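Local coordinates for protein response regulator aspartate phosphatase I (Bacillus subtilis subsp. subtilis, PDB 4I1A) that dephosphorylates the sporulation phosphotransferase Spo0F and activates excision and transfer of the mobile element ICEBs1, at residues L262-T270 / A282-A293. Sequence-based numbering, arbitrary orientation.
Sequences LTKTLFTLT and ALIYFRKGRFIA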
loop_
_atom_site.group_PDB
_atom_site.type_symbol
_atom_site.label_atom_id
_atom_site.label_comp_id
_atom_site.label_asym_id
_atom_site.label_seq_id
_atom_site.Cartn_x
_atom_site.Cartn_y
_atom_site.Cartn_z
ATOM N N LEU A 262 0.644 -6.306 10.710
ATOM C CA LEU A 262 1.823 -6.750 11.437
ATOM C C LEU A 262 2.800 -7.436 10.489
ATOM O O LEU A 262 3.999 -7.183 10.527
ATOM C CB LEU A 262 1.407 -7.706 12.548
ATOM C CG LEU A 262 2.498 -8.295 13.434
ATOM C CD1 LEU A 262 3.426 -7.201 13.898
ATOM C CD2 LEU A 262 1.865 -8.989 14.642
ATOM N N THR A 263 2.278 -8.288 9.615
ATOM C CA THR A 263 3.134 -9.070 8.731
ATOM C C THR A 263 3.890 -8.186 7.733
ATOM O O THR A 263 5.095 -8.351 7.515
ATOM C CB THR A 263 2.321 -10.148 7.979
ATOM O OG1 THR A 263 1.646 -10.990 8.932
ATOM C CG2 THR A 263 3.244 -10.992 7.132
ATOM N N LYS A 264 3.167 -7.246 7.136
ATOM C CA LYS A 264 3.709 -6.350 6.125
ATOM C C LYS A 264 4.777 -5.422 6.721
ATOM O O LYS A 264 5.797 -5.135 6.097
ATOM C CB LYS A 264 2.556 -5.549 5.515
ATOM C CG LYS A 264 2.964 -4.290 4.785
ATOM C CD LYS A 264 1.808 -3.702 3.995
ATOM C CE LYS A 264 2.315 -2.637 3.015
ATOM N NZ LYS A 264 1.227 -1.864 2.341
ATOM N N THR A 265 4.525 -4.962 7.938
ATOM C CA THR A 265 5.471 -4.148 8.686
ATOM C C THR A 265 6.760 -4.926 9.009
ATOM O O THR A 265 7.858 -4.379 8.913
ATOM C CB THR A 265 4.810 -3.668 10.001
ATOM O OG1 THR A 265 3.604 -2.970 9.688
ATOM C CG2 THR A 265 5.731 -2.762 10.821
ATOM N N LEU A 266 6.632 -6.190 9.407
ATOM C CA LEU A 266 7.819 -7.001 9.698
ATOM C C LEU A 266 8.567 -7.299 8.412
ATOM O O LEU A 266 9.799 -7.367 8.382
ATOM C CB LEU A 266 7.450 -8.311 10.413
ATOM C CG LEU A 266 7.130 -8.161 11.901
ATOM C CD1 LEU A 266 6.276 -9.331 12.385
ATOM C CD2 LEU A 266 8.427 -8.028 12.727
ATOM N N PHE A 267 7.816 -7.469 7.340
ATOM C CA PHE A 267 8.437 -7.742 6.063
ATOM C C PHE A 267 9.296 -6.556 5.638
ATOM O O PHE A 267 10.486 -6.713 5.324
ATOM C CB PHE A 267 7.386 -8.074 4.999
ATOM C CG PHE A 267 7.966 -8.215 3.624
ATOM C CD1 PHE A 267 8.482 -9.434 3.204
ATOM C CD2 PHE A 267 8.044 -7.119 2.763
ATOM C CE1 PHE A 267 9.044 -9.572 1.945
ATOM C CE2 PHE A 267 8.611 -7.247 1.501
ATOM C CZ PHE A 267 9.109 -8.477 1.090
ATOM N N THR A 268 8.682 -5.377 5.639
ATOM C CA THR A 268 9.348 -4.136 5.241
ATOM C C THR A 268 10.551 -3.854 6.138
ATOM O O THR A 268 11.615 -3.447 5.666
ATOM C CB THR A 268 8.355 -2.943 5.277
ATOM O OG1 THR A 268 7.144 -3.326 4.614
ATOM C CG2 THR A 268 8.940 -1.687 4.587
ATOM N N LEU A 269 10.381 -4.092 7.433
ATOM C CA LEU A 269 11.461 -3.933 8.395
ATOM C C LEU A 269 12.623 -4.869 8.057
ATOM O O LEU A 269 13.781 -4.446 8.025
ATOM C CB LEU A 269 10.940 -4.203 9.809
ATOM C CG LEU A 269 11.807 -3.837 11.016
ATOM C CD1 LEU A 269 12.419 -2.453 10.874
ATOM C CD2 LEU A 269 10.972 -3.907 12.282
ATOM N N THR A 270 12.307 -6.133 7.785
ATOM C CA THR A 270 13.321 -7.121 7.444
ATOM C C THR A 270 14.104 -6.665 6.226
ATOM O O THR A 270 15.343 -6.691 6.201
ATOM C CB THR A 270 12.691 -8.495 7.103
ATOM O OG1 THR A 270 11.905 -8.961 8.206
ATOM C CG2 THR A 270 13.773 -9.519 6.775
ATOM N N ALA A 282 18.242 -8.362 10.795
ATOM C CA ALA A 282 17.208 -8.572 9.796
ATOM C C ALA A 282 16.672 -9.989 9.922
ATOM O O ALA A 282 15.467 -10.224 9.786
ATOM C CB ALA A 282 17.764 -8.315 8.359
ATOM N N LEU A 283 17.580 -10.925 10.194
ATOM C CA LEU A 283 17.244 -12.344 10.303
ATOM C C LEU A 283 16.266 -12.604 11.453
ATOM O O LEU A 283 15.479 -13.550 11.437
ATOM C CB LEU A 283 18.524 -13.157 10.501
ATOM C CG LEU A 283 18.409 -14.675 10.486
ATOM C CD1 LEU A 283 17.735 -15.124 9.207
ATOM C CD2 LEU A 283 19.790 -15.331 10.653
ATOM N N ILE A 284 16.314 -11.740 12.454
ATOM C CA ILE A 284 15.400 -11.830 13.579
ATOM C C ILE A 284 13.981 -11.421 13.165
ATOM O O ILE A 284 13.006 -12.092 13.516
ATOM C CB ILE A 284 15.913 -10.972 14.739
ATOM C CG1 ILE A 284 17.093 -11.687 15.400
ATOM C CG2 ILE A 284 14.792 -10.657 15.714
ATOM C CD1 ILE A 284 17.967 -10.800 16.238
ATOM N N TYR A 285 13.871 -10.338 12.399
ATOM C CA TYR A 285 12.574 -9.895 11.895
ATOM C C TYR A 285 12.082 -10.814 10.778
ATOM O O TYR A 285 10.879 -10.961 10.567
ATOM C CB TYR A 285 12.638 -8.434 11.423
ATOM C CG TYR A 285 12.843 -7.453 12.560
ATOM C CD1 TYR A 285 11.844 -7.236 13.503
ATOM C CD2 TYR A 285 14.035 -6.747 12.696
ATOM C CE1 TYR A 285 12.032 -6.347 14.557
ATOM C CE2 TYR A 285 14.227 -5.856 13.741
ATOM C CZ TYR A 285 13.224 -5.657 14.666
ATOM O OH TYR A 285 13.406 -4.765 15.703
ATOM N N PHE A 286 13.023 -11.429 10.065
ATOM C CA PHE A 286 12.705 -12.423 9.046
ATOM C C PHE A 286 11.996 -13.646 9.637
ATOM O O PHE A 286 10.930 -14.024 9.159
ATOM C CB PHE A 286 13.975 -12.862 8.299
ATOM C CG PHE A 286 13.764 -14.039 7.382
ATOM C CD1 PHE A 286 13.220 -13.858 6.114
ATOM C CD2 PHE A 286 14.113 -15.326 7.784
ATOM C CE1 PHE A 286 13.016 -14.948 5.264
ATOM C CE2 PHE A 286 13.911 -16.425 6.944
ATOM C CZ PHE A 286 13.358 -16.235 5.680
ATOM N N ARG A 287 12.581 -14.257 10.670
ATOM C CA ARG A 287 11.989 -15.457 11.282
ATOM C C ARG A 287 10.657 -15.149 11.932
ATOM O O ARG A 287 9.754 -15.983 11.946
ATOM C CB ARG A 287 12.916 -16.092 12.329
ATOM C CG ARG A 287 14.246 -16.576 11.766
ATOM C CD ARG A 287 15.175 -16.999 12.892
ATOM N NE ARG A 287 16.354 -17.721 12.415
ATOM C CZ ARG A 287 17.603 -17.441 12.782
ATOM N NH1 ARG A 287 17.840 -16.439 13.621
ATOM N NH2 ARG A 287 18.613 -18.159 12.308
ATOM N N LYS A 288 10.551 -13.951 12.487
ATOM C CA LYS A 288 9.354 -13.565 13.208
ATOM C C LYS A 288 8.208 -13.315 12.213
ATOM O O LYS A 288 7.073 -13.741 12.426
ATOM C CB LYS A 288 9.646 -12.337 14.082
ATOM C CG LYS A 288 8.443 -11.727 14.776
ATOM C CD LYS A 288 8.844 -11.073 16.102
ATOM C CE LYS A 288 10.129 -10.241 15.995
ATOM N NZ LYS A 288 10.735 -9.979 17.348
ATOM N N GLY A 289 8.521 -12.660 11.105
ATOM C CA GLY A 289 7.517 -12.350 10.098
ATOM C C GLY A 289 7.082 -13.563 9.303
ATOM O O GLY A 289 5.893 -13.797 9.088
ATOM N N ARG A 290 8.064 -14.335 8.867
ATOM C CA ARG A 290 7.833 -15.592 8.170
ATOM C C ARG A 290 6.937 -16.525 8.974
ATOM O O ARG A 290 6.156 -17.285 8.403
ATOM C CB ARG A 290 9.181 -16.254 7.900
ATOM C CG ARG A 290 9.129 -17.582 7.209
ATOM C CD ARG A 290 10.076 -18.508 7.921
ATOM N NE ARG A 290 11.072 -19.082 7.034
ATOM C CZ ARG A 290 12.194 -19.646 7.459
ATOM N NH1 ARG A 290 12.452 -19.695 8.760
ATOM N NH2 ARG A 290 13.057 -20.157 6.586
ATOM N N PHE A 291 7.036 -16.456 10.301
ATOM C CA PHE A 291 6.205 -17.289 11.168
ATOM C C PHE A 291 4.778 -16.748 11.257
ATOM O O PHE A 291 3.801 -17.493 11.125
ATOM C CB PHE A 291 6.826 -17.411 12.565
ATOM C CG PHE A 291 5.874 -17.929 13.616
ATOM C CD1 PHE A 291 5.386 -19.229 13.559
ATOM C CD2 PHE A 291 5.478 -17.118 14.670
ATOM C CE1 PHE A 291 4.515 -19.708 14.528
ATOM C CE2 PHE A 291 4.608 -17.588 15.641
ATOM C CZ PHE A 291 4.126 -18.887 15.568
ATOM N N ILE A 292 4.665 -15.444 11.482
ATOM C CA ILE A 292 3.368 -14.796 11.529
ATOM C C ILE A 292 2.623 -14.950 10.202
ATOM O O ILE A 292 1.410 -15.146 10.190
ATOM C CB ILE A 292 3.492 -13.322 11.972
ATOM C CG1 ILE A 292 3.984 -13.289 13.426
ATOM C CG2 ILE A 292 2.151 -12.586 11.833
ATOM C CD1 ILE A 292 3.861 -11.946 14.113
ATOM N N ALA A 293 3.358 -14.900 9.095
ATOM C CA ALA A 293 2.770 -15.089 7.769
ATOM C C ALA A 293 2.217 -16.497 7.591
ATOM O O ALA A 293 1.127 -16.682 7.049
ATOM C CB ALA A 293 3.790 -14.795 6.688
#
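Leu266 fits as a knob into the hole formed by Tyr285, Lys288, Gly289 and Ile292 where two antiparallel helices pack, their axes 8.5 Å apart at closest approach. Gly289 suits this place because a side chain there would probably crowd Leu266 CB; without one, Leu266 CD1 lies 4.0 Å from Gly289 CA. With CG beside its own backbone N (chi1 -77°), Leu266 places CD1 against Ile292 CD1 and CD2 at the edge of the Tyr285 ring, 3.6 Å from CD1 of that ring. Leu269, whose CG is instead anti to N (chi1 -168°), covers one face of the same ring in a CH-pi contact, its CD2 3.6 Å from the Tyr285 centroid. With an alanine at Tyr285, a gap is likely to open beside Leu266 CD2, and Leu269 CD2 would lose the aromatic face it lies over. At the other end, Leu262 CD2 meets Ile292 CD1 at 3.6 Å, the two side chains crossing at about a right angle. Thr270 suits a buried flank: its OG1 gives its hydrogen to Leu266 O (2.6 Å), which also accepts from Thr270 N, the two donors reaching it from opposite faces of its plane, while CG2 packs 3.7 Å from Phe286 CB. Helices 261-275 and 279-295 thus form a helical hairpin of the TPR domain, with Leu251 of helix 240-257 touching Leu262, Leu266 and Leu269, and helix 299-313 meeting Thr263 through Tyr301 and Phe286 through Phe313.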